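PDB 2P3N: inositol-1-monophosphatase, which hydrolyses inositol monophosphates and fructose 1,6-bisphosphate with the help of magnesium, as a broad-specificity phosphatase that forms a homotetramer. Local coordinates for residues 29-34 with 63-68. Numbering follows the deposited sequence.
With MG (magnesium ion), chain E.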
loop_
_atom_site.group_PDB
_atom_site.type_symbol
_atom_site.label_atom_id
_atom_site.label_comp_id
_atom_site.label_asym_id
_atom_site.label_seq_id
_atom_site.Cartn_x
_atom_site.Cartn_y
_atom_site.Cartn_z
ATOM N N GLU A 29 -6.123 19.784 -20.991
ATOM C CA GLU A 29 -5.646 20.662 -22.058
ATOM C C GLU A 29 -4.926 19.888 -23.164
ATOM O O GLU A 29 -4.125 18.990 -22.889
ATOM C CB GLU A 29 -4.700 21.714 -21.470
ATOM C CG GLU A 29 -5.363 22.680 -20.482
ATOM C CD GLU A 29 -4.353 23.407 -19.597
ATOM O OE1 GLU A 29 -3.350 23.921 -20.146
ATOM O OE2 GLU A 29 -4.569 23.467 -18.360
ATOM N N LYS A 30 -5.211 20.248 -24.414
ATOM C CA LYS A 30 -4.606 19.586 -25.572
ATOM C C LYS A 30 -3.329 20.304 -26.003
ATOM O O LYS A 30 -3.293 21.525 -26.025
ATOM C CB LYS A 30 -5.593 19.579 -26.738
ATOM C CG LYS A 30 -6.994 19.153 -26.364
ATOM C CD LYS A 30 -7.898 19.157 -27.575
ATOM C CE LYS A 30 -9.358 19.049 -27.181
ATOM N NZ LYS A 30 -10.256 19.141 -28.369
ATOM N N LYS A 31 -2.282 19.560 -26.346
ATOM C CA LYS A 31 -1.038 20.193 -26.780
ATOM C C LYS A 31 -0.923 20.171 -28.302
ATOM O O LYS A 31 -0.661 21.200 -28.923
ATOM C CB LYS A 31 0.176 19.515 -26.122
ATOM C CG LYS A 31 0.307 19.836 -24.628
ATOM C CD LYS A 31 1.310 18.949 -23.898
ATOM C CE LYS A 31 2.751 19.304 -24.209
ATOM N NZ LYS A 31 3.705 18.451 -23.434
ATOM N N THR A 32 -1.130 19.006 -28.903
ATOM C CA THR A 32 -1.065 18.887 -30.355
ATOM C C THR A 32 -2.143 17.927 -30.841
ATOM O O THR A 32 -2.028 17.334 -31.913
ATOM C CB THR A 32 0.306 18.364 -30.834
ATOM O OG1 THR A 32 0.546 17.074 -30.263
ATOM C CG2 THR A 32 1.429 19.333 -30.439
ATOM N N GLY A 33 -3.192 17.788 -30.037
ATOM C CA GLY A 33 -4.290 16.903 -30.376
ATOM C C GLY A 33 -4.962 16.413 -29.110
ATOM O O GLY A 33 -4.639 16.878 -28.010
ATOM N N PHE A 34 -5.892 15.472 -29.258
ATOM C CA PHE A 34 -6.612 14.919 -28.112
ATOM C C PHE A 34 -5.853 13.757 -27.463
ATOM O O PHE A 34 -6.135 13.387 -26.326
ATOM C CB PHE A 34 -8.009 14.445 -28.537
ATOM C CG PHE A 34 -7.988 13.307 -29.519
ATOM C CD1 PHE A 34 -7.646 13.525 -30.852
ATOM C CD2 PHE A 34 -8.259 12.007 -29.101
ATOM C CE1 PHE A 34 -7.570 12.456 -31.755
ATOM C CE2 PHE A 34 -8.185 10.936 -29.995
ATOM C CZ PHE A 34 -7.839 11.161 -31.322
ATOM N N MET A 63 15.838 19.859 -18.375
ATOM C CA MET A 63 15.100 19.651 -19.601
ATOM C C MET A 63 13.858 18.944 -19.093
ATOM O O MET A 63 13.909 17.777 -18.714
ATOM C CB MET A 63 15.862 18.759 -20.576
ATOM C CG MET A 63 15.288 18.804 -21.979
ATOM S SD MET A 63 15.091 17.176 -22.702
ATOM C CE MET A 63 16.797 16.764 -22.929
ATOM N N ALA A 64 12.754 19.679 -19.051
ATOM C CA ALA A 64 11.494 19.147 -18.560
ATOM C C ALA A 64 10.431 19.184 -19.659
ATOM O O ALA A 64 10.317 20.165 -20.404
ATOM C CB ALA A 64 11.039 19.951 -17.318
ATOM N N GLU A 65 9.665 18.101 -19.766
ATOM C CA GLU A 65 8.633 18.006 -20.785
ATOM C C GLU A 65 7.854 19.294 -20.965
ATOM O O GLU A 65 7.877 19.904 -22.025
ATOM C CB GLU A 65 7.653 16.881 -20.462
ATOM C CG GLU A 65 6.381 16.988 -21.267
ATOM C CD GLU A 65 5.634 15.696 -21.351
ATOM O OE1 GLU A 65 5.503 15.026 -20.306
ATOM O OE2 GLU A 65 5.171 15.360 -22.462
ATOM N N GLU A 66 7.165 19.703 -19.913
ATOM C CA GLU A 66 6.351 20.895 -19.956
ATOM C C GLU A 66 7.115 22.216 -19.990
ATOM O O GLU A 66 7.149 22.936 -18.994
ATOM C CB GLU A 66 5.387 20.886 -18.770
ATOM C CG GLU A 66 3.993 20.375 -19.097
ATOM C CD GLU A 66 3.979 18.941 -19.555
ATOM O OE1 GLU A 66 4.259 18.053 -18.726
ATOM O OE2 GLU A 66 3.687 18.701 -20.743
ATOM N N GLY A 67 7.741 22.537 -21.121
ATOM C CA GLY A 67 8.430 23.815 -21.221
ATOM C C GLY A 67 9.940 23.974 -21.172
ATOM O O GLY A 67 10.532 24.414 -22.146
ATOM N N ILE A 68 10.572 23.644 -20.051
ATOM C CA ILE A 68 12.022 23.810 -19.910
ATOM C C ILE A 68 12.840 22.883 -20.805
ATOM O O ILE A 68 12.881 21.673 -20.585
ATOM C CB ILE A 68 12.456 23.584 -18.450
ATOM C CG1 ILE A 68 11.464 24.267 -17.501
ATOM C CG2 ILE A 68 13.867 24.132 -18.235
ATOM C CD1 ILE A 68 11.678 23.926 -16.043
HETATM MG MG MG E . 4.489 13.627 -19.111
HETATM O O HOH W 1 3.919 15.448 -17.894
HETATM O O HOH W 2 2.863 13.897 -20.129
HETATM O O HOH W 3 4.728 12.214 -20.660
#
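The backbones of K31 and E66 stay well apart, their CA atoms at 10.1 Å being the closest such pair between the two segments, so long side chains alone bridge them. This is the metal-site edge of the inositol monophosphatase fold: K31 sits in the turn between the antiparallel strands 29-30 and 37-38, while E65 and E66 follow strand 61-64, which borders the larger mixed sheet. The three residues make a salt-bridge network in which one ammonium serves two carboxylates. The shorter link, the one that is also a hydrogen bond, runs 2.7 Å from K31 NZ to E66 OE2 and meets the oxygen nearly along its C-O axis. K31 leaves its backbone with CG anti to the carbonyl carbon and then turns about its CG-CD bond (chi3 74°), and its chain approaches that of E66 at about a right angle. The second carboxylate partner is E65: K31 NZ lies 3.6 Å from E65 OE2, a looser electrostatic contact. E65 also reaches the magnesium ion: CG stands anti to the backbone N (chi1 164°), the chain runs on extended, and E65 OE1 binds the metal at 2.1 Å. D79 and the carbonyl O of I81 add two more ligands, and three waters complete six. With one oxygen on the metal and the other near the lysine, the E65 carboxylate lies between the metal and the ammonium. E66, at the centre of an inverse gamma turn, packs on P80 and on V38 and helix 40-56. Its second oxygen works in the outer shell of the metal: E66 OE1 accepts a 2.8 Å hydrogen bond from water 1, whose oxygen is itself 2.3 Å from the magnesium ion.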